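Local atomic coordinates of Exo-beta-1,3-galactanase (Bifidobacterium bifidum, PDB entry 5FLW), a protein that probably hydrolyses beta-1,3-linked galactan chains from their ends, releasing galactose, as a glycoside hydrolase of family 43. Residues Q143-I151 against I162-I172; T92-H100 against G112-F123. All coordinates share one frame; numbering follows the deposited sequence.

Contact 1. Residues Q143-I151 against I162-I172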
loop_
_atom_site.group_PDB
_atom_site.type_symbol
_atom_site.label_atom_id
_atom_site.label_comp_id
_atom_site.label_asym_id
_atom_site.label_seq_id
_atom_site.Cartn_x
_atom_site.Cartn_y
_atom_site.Cartn_z
ATOM N N GLN A 143 -2.234 11.480 0.654
ATOM C CA GLN A 143 -2.171 12.880 0.250
ATOM C C GLN A 143 -3.478 13.559 0.655
ATOM O O GLN A 143 -4.559 13.160 0.200
ATOM C CB GLN A 143 -1.936 12.987 -1.253
ATOM C CG GLN A 143 -1.792 14.384 -1.745
ATOM C CD GLN A 143 -1.359 14.421 -3.183
ATOM O OE1 GLN A 143 -2.073 13.935 -4.079
ATOM N NE2 GLN A 143 -0.168 14.964 -3.423
ATOM N N ASP A 144 -3.375 14.566 1.525
ATOM C CA ASP A 144 -4.529 15.250 2.098
ATOM C C ASP A 144 -5.036 16.362 1.155
ATOM O O ASP A 144 -4.393 16.703 0.147
ATOM C CB ASP A 144 -4.180 15.776 3.494
ATOM C CG ASP A 144 -5.379 15.811 4.449
ATOM O OD1 ASP A 144 -6.548 15.759 4.001
ATOM O OD2 ASP A 144 -5.123 15.929 5.667
ATOM N N GLU A 145 -6.206 16.927 1.519
ATOM C CA GLU A 145 -6.886 17.886 0.650
ATOM C C GLU A 145 -6.096 19.179 0.496
ATOM O O GLU A 145 -6.221 19.865 -0.526
ATOM C CB GLU A 145 -8.300 18.182 1.179
ATOM C CG GLU A 145 -9.245 18.802 0.137
ATOM C CD GLU A 145 -10.717 18.614 0.474
ATOM O OE1 GLU A 145 -11.007 18.235 1.629
ATOM O OE2 GLU A 145 -11.573 18.832 -0.415
ATOM N N ASP A 146 -5.286 19.525 1.498
ATOM C CA ASP A 146 -4.445 20.715 1.453
ATOM C C ASP A 146 -3.149 20.508 0.677
ATOM O O ASP A 146 -2.337 21.437 0.625
ATOM C CB ASP A 146 -4.124 21.159 2.888
ATOM C CG ASP A 146 -3.181 20.183 3.639
ATOM O OD1 ASP A 146 -2.974 19.012 3.236
ATOM O OD2 ASP A 146 -2.675 20.580 4.710
ATOM N N GLY A 147 -2.913 19.305 0.127
ATOM C CA GLY A 147 -1.700 19.002 -0.612
ATOM C C GLY A 147 -0.581 18.408 0.212
ATOM O O GLY A 147 0.464 18.072 -0.348
ATOM N N SER A 148 -0.743 18.300 1.528
ATOM C CA SER A 148 0.289 17.669 2.335
ATOM C C SER A 148 0.400 16.190 1.998
ATOM O O SER A 148 -0.611 15.511 1.779
ATOM C CB SER A 148 -0.020 17.832 3.812
ATOM O OG SER A 148 0.099 19.194 4.154
ATOM N N GLY A 149 1.642 15.693 1.937
ATOM C CA GLY A 149 1.910 14.294 1.670
ATOM C C GLY A 149 2.431 13.597 2.913
ATOM O O GLY A 149 3.147 14.199 3.730
ATOM N N TYR A 150 2.097 12.311 3.037
ATOM C CA TYR A 150 2.455 11.514 4.196
ATOM C C TYR A 150 2.878 10.126 3.757
ATOM O O TYR A 150 2.326 9.555 2.801
ATOM C CB TYR A 150 1.259 11.354 5.166
ATOM C CG TYR A 150 0.751 12.682 5.629
ATOM C CD1 TYR A 150 -0.209 13.386 4.900
ATOM C CD2 TYR A 150 1.255 13.265 6.798
ATOM C CE1 TYR A 150 -0.655 14.661 5.326
ATOM C CE2 TYR A 150 0.817 14.519 7.232
ATOM C CZ TYR A 150 -0.136 15.220 6.507
ATOM O OH TYR A 150 -0.530 16.454 6.982
ATOM N N ILE A 151 3.834 9.581 4.492
ATOM C CA ILE A 151 4.190 8.181 4.362
ATOM C C ILE A 151 3.931 7.500 5.707
ATOM O O ILE A 151 4.351 7.998 6.761
ATOM C CB ILE A 151 5.629 8.005 3.832
ATOM C CG1 ILE A 151 5.963 6.524 3.623
ATOM C CG2 ILE A 151 6.636 8.658 4.740
ATOM C CD1 ILE A 151 7.178 6.314 2.766
ATOM N N ILE A 162 2.836 7.887 11.109
ATOM C CA ILE A 162 2.460 8.772 10.012
ATOM C C ILE A 162 3.540 9.844 9.969
ATOM O O ILE A 162 3.716 10.594 10.940
ATOM C CB ILE A 162 1.077 9.409 10.227
ATOM C CG1 ILE A 162 -0.015 8.326 10.366
ATOM C CG2 ILE A 162 0.780 10.396 9.096
ATOM C CD1 ILE A 162 -1.403 8.843 10.691
ATOM N N TYR A 163 4.306 9.883 8.877
ATOM C CA TYR A 163 5.378 10.852 8.689
ATOM C C TYR A 163 4.950 11.884 7.650
ATOM O O TYR A 163 4.490 11.510 6.565
ATOM C CB TYR A 163 6.610 10.147 8.139
ATOM C CG TYR A 163 7.371 9.267 9.100
ATOM C CD1 TYR A 163 7.794 9.749 10.352
ATOM C CD2 TYR A 163 7.742 7.971 8.726
ATOM C CE1 TYR A 163 8.541 8.933 11.213
ATOM C CE2 TYR A 163 8.467 7.156 9.579
ATOM C CZ TYR A 163 8.871 7.640 10.805
ATOM O OH TYR A 163 9.585 6.830 11.640
ATOM N N ARG A 164 5.129 13.166 7.957
ATOM C CA ARG A 164 4.839 14.210 6.982
ATOM C C ARG A 164 6.070 14.458 6.109
ATOM O O ARG A 164 7.189 14.553 6.619
ATOM C CB ARG A 164 4.374 15.508 7.642
ATOM C CG ARG A 164 3.937 16.599 6.649
ATOM C CD ARG A 164 3.199 17.733 7.330
ATOM N NE ARG A 164 3.974 18.305 8.441
ATOM C CZ ARG A 164 4.761 19.380 8.355
ATOM N NH1 ARG A 164 4.881 20.029 7.199
ATOM N NH2 ARG A 164 5.417 19.828 9.433
ATOM N N LEU A 165 5.846 14.566 4.799
ATOM C CA LEU A 165 6.920 14.806 3.852
ATOM C C LEU A 165 7.210 16.301 3.743
ATOM O O LEU A 165 6.318 17.151 3.923
ATOM C CB LEU A 165 6.501 14.301 2.469
ATOM C CG LEU A 165 6.291 12.788 2.357
ATOM C CD1 LEU A 165 5.441 12.421 1.125
ATOM C CD2 LEU A 165 7.640 12.089 2.287
ATOM N N ALA A 166 8.461 16.608 3.384
ATOM C CA ALA A 166 8.831 17.948 2.956
ATOM C C ALA A 166 8.004 18.333 1.728
ATOM O O ALA A 166 7.414 17.478 1.047
ATOM C CB ALA A 166 10.312 17.965 2.581
ATOM N N ASP A 167 7.955 19.641 1.444
ATOM C CA ASP A 167 7.157 20.130 0.316
ATOM C C ASP A 167 7.605 19.555 -1.018
ATOM O O ASP A 167 6.798 19.484 -1.948
ATOM C CB ASP A 167 7.215 21.653 0.205
ATOM C CG ASP A 167 6.449 22.359 1.301
ATOM O OD1 ASP A 167 5.617 21.711 1.984
ATOM O OD2 ASP A 167 6.717 23.569 1.495
ATOM N N ASP A 168 8.884 19.222 -1.171
ATOM C CA ASP A 168 9.323 18.588 -2.409
ATOM C C ASP A 168 9.120 17.070 -2.401
ATOM O O ASP A 168 9.532 16.397 -3.354
ATOM C CB ASP A 168 10.775 18.957 -2.725
ATOM C CG ASP A 168 11.757 18.432 -1.684
ATOM O OD1 ASP A 168 11.361 17.667 -0.788
ATOM O OD2 ASP A 168 12.959 18.788 -1.777
ATOM N N TYR A 169 8.527 16.526 -1.334
ATOM C CA TYR A 169 8.165 15.118 -1.196
ATOM C C TYR A 169 9.367 14.167 -1.147
ATOM O O TYR A 169 9.166 12.944 -1.215
ATOM C CB TYR A 169 7.161 14.680 -2.275
ATOM C CG TYR A 169 5.704 15.036 -2.019
ATOM C CD1 TYR A 169 5.334 16.058 -1.137
ATOM C CD2 TYR A 169 4.681 14.324 -2.654
ATOM C CE1 TYR A 169 3.978 16.366 -0.911
ATOM C CE2 TYR A 169 3.337 14.624 -2.437
ATOM C CZ TYR A 169 2.984 15.634 -1.577
ATOM O OH TYR A 169 1.631 15.907 -1.371
ATOM N N LEU A 170 10.608 14.669 -0.979
ATOM C CA LEU A 170 11.803 13.821 -1.084
ATOM C C LEU A 170 12.320 13.307 0.262
ATOM O O LEU A 170 13.157 12.390 0.285
ATOM C CB LEU A 170 12.948 14.565 -1.778
ATOM C CG LEU A 170 12.662 15.060 -3.197
ATOM C CD1 LEU A 170 13.877 15.798 -3.714
ATOM C CD2 LEU A 170 12.293 13.915 -4.095
ATOM N N THR A 171 11.850 13.885 1.376
ATOM C CA THR A 171 12.261 13.435 2.702
ATOM C C THR A 171 11.147 13.734 3.712
ATOM O O THR A 171 10.087 14.253 3.356
ATOM C CB THR A 171 13.628 14.011 3.090
ATOM O OG1 THR A 171 14.103 13.295 4.234
ATOM C CG2 THR A 171 13.536 15.508 3.392
ATOM N N ILE A 172 11.393 13.358 4.978
ATOM C CA ILE A 172 10.428 13.428 6.075
ATOM C C ILE A 172 10.812 14.572 7.007
ATOM O O ILE A 172 11.989 14.732 7.350
ATOM C CB ILE A 172 10.470 12.105 6.854
ATOM C CG1 ILE A 172 10.078 10.945 5.951
ATOM C CG2 ILE A 172 9.593 12.168 8.113
ATOM C CD1 ILE A 172 10.420 9.593 6.639
HETATM O O HOH W 1 2.632 19.824 5.139
HETATM O O HOH W 2 3.789 17.513 2.717
#
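An antiparallel pairing of the two inner strands of a propeller blade, pinned at one end by a tyrosine from the loop that follows, joins residues 143-151 to 162-172. Five four-stranded antiparallel sheets succeed one another along the chain, as in the five-bladed beta-propeller of family 43, and this contact lies in the third. Ile151 and Tyr163 form a hydrogen-bonded pair, with Ile151 N to Tyr163 O at 2.9 Å, and Leu165 N gives a nearly straight bond (176°) to Gly149 O. On the face carrying Tyr150 and Arg164, the Tyr150 ring slants across the aliphatic part of the arginine, Tyr150 CE2 being 3.7 Å from Arg164 CB, while Ile162 CG2 meets Tyr150 CD2. The guanidinium turns away to a salt bridge with Glu174; its NH1 also reaches Ser148 OG through a water. On the other face, CG2 of Ile151 rests against Tyr163 CB, a branched aliphatic suited to a buried strand.

Tyr169 brings its ring back against Gly149, where any side chain would collide with it. Tyr169 OH donates to Gly147 O at 2.7 Å, arriving from above the carbonyl plane, and accepts from Gln143 NE2 at 2.9 Å in the plane of the amide. The glutamine reaches it through an extended chain, CG lying opposite the backbone N (chi1 -177°), and NE2 has a second acceptor in His88 O. Donating one hydrogen bond and accepting another, the phenol oxygen is held from two directions, which should restrict the tyrosine's movement and tie its loop to the turn at residues 144-147.

Contact 2. Residues T92-H100 against G112-F123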
loop_
_atom_site.group_PDB
_atom_site.type_symbol
_atom_site.label_atom_id
_atom_site.label_comp_id
_atom_site.label_asym_id
_atom_site.label_seq_id
_atom_site.Cartn_x
_atom_site.Cartn_y
_atom_site.Cartn_z
ATOM N N THR A 92 6.489 20.600 -6.974
ATOM C CA THR A 92 7.498 20.374 -7.998
ATOM C C THR A 92 6.939 19.781 -9.282
ATOM O O THR A 92 7.625 19.837 -10.307
ATOM C CB THR A 92 8.572 19.404 -7.486
ATOM O OG1 THR A 92 7.982 18.114 -7.310
ATOM C CG2 THR A 92 9.216 19.880 -6.159
ATOM N N GLY A 93 5.750 19.174 -9.239
ATOM C CA GLY A 93 5.209 18.441 -10.365
ATOM C C GLY A 93 5.835 17.078 -10.609
ATOM O O GLY A 93 5.462 16.403 -11.584
ATOM N N LYS A 94 6.807 16.669 -9.800
ATOM C CA LYS A 94 7.436 15.371 -10.001
ATOM C C LYS A 94 6.575 14.249 -9.413
ATOM O O LYS A 94 5.726 14.456 -8.531
ATOM C CB LYS A 94 8.837 15.338 -9.368
ATOM C CG LYS A 94 9.783 16.422 -9.874
ATOM C CD LYS A 94 9.828 16.437 -11.409
ATOM C CE LYS A 94 10.870 17.423 -11.938
ATOM N NZ LYS A 94 10.763 17.610 -13.425
ATOM N N TYR A 95 6.806 13.048 -9.922
ATOM C CA TYR A 95 6.254 11.831 -9.343
ATOM C C TYR A 95 7.345 11.165 -8.505
ATOM O O TYR A 95 8.414 10.830 -9.025
ATOM C CB TYR A 95 5.777 10.910 -10.464
ATOM C CG TYR A 95 4.637 11.545 -11.233
ATOM C CD1 TYR A 95 4.878 12.425 -12.297
ATOM C CD2 TYR A 95 3.295 11.315 -10.849
ATOM C CE1 TYR A 95 3.824 13.019 -12.966
ATOM C CE2 TYR A 95 2.248 11.905 -11.523
ATOM C CZ TYR A 95 2.519 12.748 -12.576
ATOM O OH TYR A 95 1.489 13.349 -13.254
ATOM N N VAL A 96 7.089 11.008 -7.203
ATOM C CA VAL A 96 8.064 10.456 -6.269
ATOM C C VAL A 96 7.590 9.070 -5.856
ATOM O O VAL A 96 6.432 8.892 -5.448
ATOM C CB VAL A 96 8.285 11.364 -5.046
ATOM C CG1 VAL A 96 9.395 10.800 -4.192
ATOM C CG2 VAL A 96 8.553 12.818 -5.461
ATOM N N MET A 97 8.484 8.091 -5.971
ATOM C CA MET A 97 8.227 6.731 -5.545
ATOM C C MET A 97 8.971 6.432 -4.241
ATOM O O MET A 97 10.128 6.847 -4.058
ATOM C CB MET A 97 8.646 5.737 -6.626
ATOM C CG MET A 97 8.367 4.291 -6.262
ATOM S SD MET A 97 8.785 3.114 -7.607
ATOM C CE MET A 97 7.495 3.490 -8.797
ATOM N N TYR A 98 8.276 5.731 -3.331
ATOM C CA TYR A 98 8.806 5.261 -2.053
ATOM C C TYR A 98 8.775 3.737 -2.054
ATOM O O TYR A 98 7.862 3.133 -2.623
ATOM C CB TYR A 98 7.967 5.805 -0.877
ATOM C CG TYR A 98 7.693 7.280 -1.047
ATOM C CD1 TYR A 98 8.636 8.233 -0.644
ATOM C CD2 TYR A 98 6.521 7.721 -1.665
ATOM C CE1 TYR A 98 8.407 9.606 -0.838
ATOM C CE2 TYR A 98 6.286 9.071 -1.883
ATOM C CZ TYR A 98 7.229 10.018 -1.464
ATOM O OH TYR A 98 7.004 11.357 -1.664
ATOM N N ILE A 99 9.769 3.107 -1.429
ATOM C CA ILE A 99 9.824 1.646 -1.419
ATOM C C ILE A 99 10.437 1.207 -0.101
ATOM O O ILE A 99 11.275 1.903 0.474
ATOM C CB ILE A 99 10.579 1.092 -2.668
ATOM C CG1 ILE A 99 10.354 -0.417 -2.844
ATOM C CG2 ILE A 99 12.053 1.412 -2.608
ATOM C CD1 ILE A 99 10.732 -0.875 -4.194
ATOM N N HIS A 100 9.989 0.067 0.399
ATOM C CA HIS A 100 10.650 -0.527 1.556
ATOM C C HIS A 100 11.924 -1.206 1.041
ATOM O O HIS A 100 11.847 -2.246 0.368
ATOM C CB HIS A 100 9.698 -1.487 2.280
ATOM C CG HIS A 100 10.362 -2.372 3.316
ATOM N ND1 HIS A 100 9.745 -3.509 3.812
ATOM C CD2 HIS A 100 11.563 -2.289 3.953
ATOM C CE1 HIS A 100 10.544 -4.091 4.693
ATOM N NE2 HIS A 100 11.653 -3.375 4.799
ATOM N N GLY A 112 13.361 3.670 0.471
ATOM C CA GLY A 112 14.043 4.155 -0.727
ATOM C C GLY A 112 13.187 5.183 -1.455
ATOM O O GLY A 112 11.956 5.083 -1.456
ATOM N N VAL A 113 13.846 6.187 -2.045
ATOM C CA VAL A 113 13.187 7.298 -2.737
ATOM C C VAL A 113 13.710 7.352 -4.176
ATOM O O VAL A 113 14.931 7.375 -4.393
ATOM C CB VAL A 113 13.434 8.645 -2.017
ATOM C CG1 VAL A 113 12.748 9.775 -2.750
ATOM C CG2 VAL A 113 12.951 8.601 -0.574
ATOM N N ALA A 114 12.779 7.375 -5.155
ATOM C CA ALA A 114 13.076 7.539 -6.583
ATOM C C ALA A 114 12.131 8.594 -7.174
ATOM O O ALA A 114 11.053 8.858 -6.628
ATOM C CB ALA A 114 12.935 6.215 -7.364
ATOM N N VAL A 115 12.536 9.200 -8.297
ATOM C CA VAL A 115 11.828 10.354 -8.857
ATOM C C VAL A 115 11.673 10.213 -10.375
ATOM O O VAL A 115 12.603 9.784 -11.071
ATOM C CB VAL A 115 12.548 11.684 -8.511
ATOM C CG1 VAL A 115 11.740 12.879 -8.980
ATOM C CG2 VAL A 115 12.841 11.788 -7.020
ATOM N N ALA A 116 10.515 10.618 -10.892
ATOM C CA ALA A 116 10.250 10.606 -12.327
ATOM C C ALA A 116 9.517 11.881 -12.734
ATOM O O ALA A 116 8.838 12.517 -11.926
ATOM C CB ALA A 116 9.382 9.405 -12.707
ATOM N N ASP A 117 9.613 12.220 -14.026
ATOM C CA ASP A 117 8.829 13.327 -14.587
ATOM C C ASP A 117 7.426 12.930 -15.014
ATOM O O ASP A 117 6.583 13.813 -15.203
ATOM C CB ASP A 117 9.496 13.924 -15.827
ATOM C CG ASP A 117 10.798 14.633 -15.495
ATOM O OD1 ASP A 117 10.954 15.149 -14.356
ATOM O OD2 ASP A 117 11.665 14.670 -16.388
ATOM N N ALA A 118 7.165 11.640 -15.192
ATOM C CA ALA A 118 5.888 11.109 -15.648
ATOM C C ALA A 118 5.504 9.934 -14.744
ATOM O O ALA A 118 6.396 9.302 -14.157
ATOM C CB ALA A 118 5.998 10.637 -17.106
ATOM N N PRO A 119 4.201 9.638 -14.596
ATOM C CA PRO A 119 3.807 8.525 -13.705
ATOM C C PRO A 119 4.226 7.146 -14.202
ATOM O O PRO A 119 4.244 6.196 -13.395
ATOM C CB PRO A 119 2.275 8.659 -13.625
ATOM C CG PRO A 119 1.883 9.335 -14.897
ATOM C CD PRO A 119 3.027 10.317 -15.177
ATOM N N THR A 120 4.612 7.011 -15.469
ATOM C CA THR A 120 5.109 5.746 -15.990
ATOM C C THR A 120 6.624 5.683 -16.013
ATOM O O THR A 120 7.181 4.795 -16.671
ATOM C CB THR A 120 4.536 5.479 -17.383
ATOM O OG1 THR A 120 4.837 6.590 -18.242
ATOM C CG2 THR A 120 3.003 5.282 -17.299
ATOM N N GLY A 121 7.301 6.593 -15.309
ATOM C CA GLY A 121 8.743 6.549 -15.205
ATOM C C GLY A 121 9.468 6.946 -16.480
ATOM O O GLY A 121 8.918 7.663 -17.311
ATOM N N PRO A 122 10.727 6.501 -16.638
ATOM C CA PRO A 122 11.503 5.713 -15.663
ATOM C C PRO A 122 11.780 6.482 -14.373
ATOM O O PRO A 122 12.000 7.691 -14.417
ATOM C CB PRO A 122 12.820 5.426 -16.403
ATOM C CG PRO A 122 12.929 6.535 -17.405
ATOM C CD PRO A 122 11.511 6.822 -17.849
ATOM N N PHE A 123 11.720 5.802 -13.235
ATOM C CA PHE A 123 12.067 6.401 -11.950
ATOM C C PHE A 123 13.573 6.253 -11.726
ATOM O O PHE A 123 14.163 5.198 -11.998
ATOM C CB PHE A 123 11.242 5.774 -10.795
ATOM C CG PHE A 123 9.762 6.172 -10.798
ATOM C CD1 PHE A 123 8.858 5.570 -11.665
ATOM C CD2 PHE A 123 9.297 7.181 -9.967
ATOM C CE1 PHE A 123 7.512 5.962 -11.687
ATOM C CE2 PHE A 123 7.949 7.568 -9.979
ATOM C CZ PHE A 123 7.061 6.956 -10.846
HETATM O O HOH W 3 6.729 16.263 -14.019
#
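Strands 95-100 and 112-116 run antiparallel, their axes 4.6 Å apart at the closest and 157° between directions. Three hydrogen-bonded pairs, Tyr95-Ala116, Met97-Ala114 and Ile99-Gly112, alternate with the non-hydrogen-bonded pairs Val96-Val115 and Tyr98-Val113; diagonally between these, Val96 CG1 touches Val113 CG1 at 3.8 Å. Gly112 suits its place because a side chain there would run into Ile99 CG2. Beyond the pairing, Lys94 NZ makes a salt bridge to Asp117 OD1 at 2.6 Å, approaching from above the carboxylate plane, and a water links Gly93 O to Asp117 O.

The two strands are the middle pair of the sheet formed by 80-88, 95-102, 110-116 and 124-129, one blade of the probable five-bladed propeller. On the face carrying Tyr95 and Met97, the loop after strand 112-116 curls back to supply Pro119 and Phe123. Pro119 CD sits over the Tyr95 ring, 3.8 Å from its centroid, a CH-pi contact, while Ala116 O lies at the ring edge. Replacing Tyr95 with an alanine is likely to leave the proline ring without its aromatic platform and the stacked His88 without its partner.

Phe123 is sandwiched: Ala116 CB covers the centre of one face and Met97 CE that of the other, 3.8 Å from the centroid. Met97 reaches there by extending through chi1 and chi2 before bending at chi3 (-71°), which brings its methyl over the ring with SD farther above, a Met-aromatic contact in which a flexible, polarisable chain fits an aromatic face.

How the contacts relate
Along the chain both segments of contact 2 come first, followed by both of contact 1, in successive four-stranded sheets: 80-88 to 124-129 for contact 2, 139-143 to 172-179 for contact 1. Each joins the central hairpin of its own sheet, and their centres are about 14 Å apart. The sheets meet through Tyr98, whose OH lies 2.7 Å from Tyr169 O, a probable hydrogen bond, and 3.4 Å from Leu165 CD1. Elsewhere along the seam, Leu170 CD2 packs on Val115 CG2. The loop of 162-172 thus serves both its own blade and the seam with the preceding one, consistent with neighbouring propeller blades packed face to face.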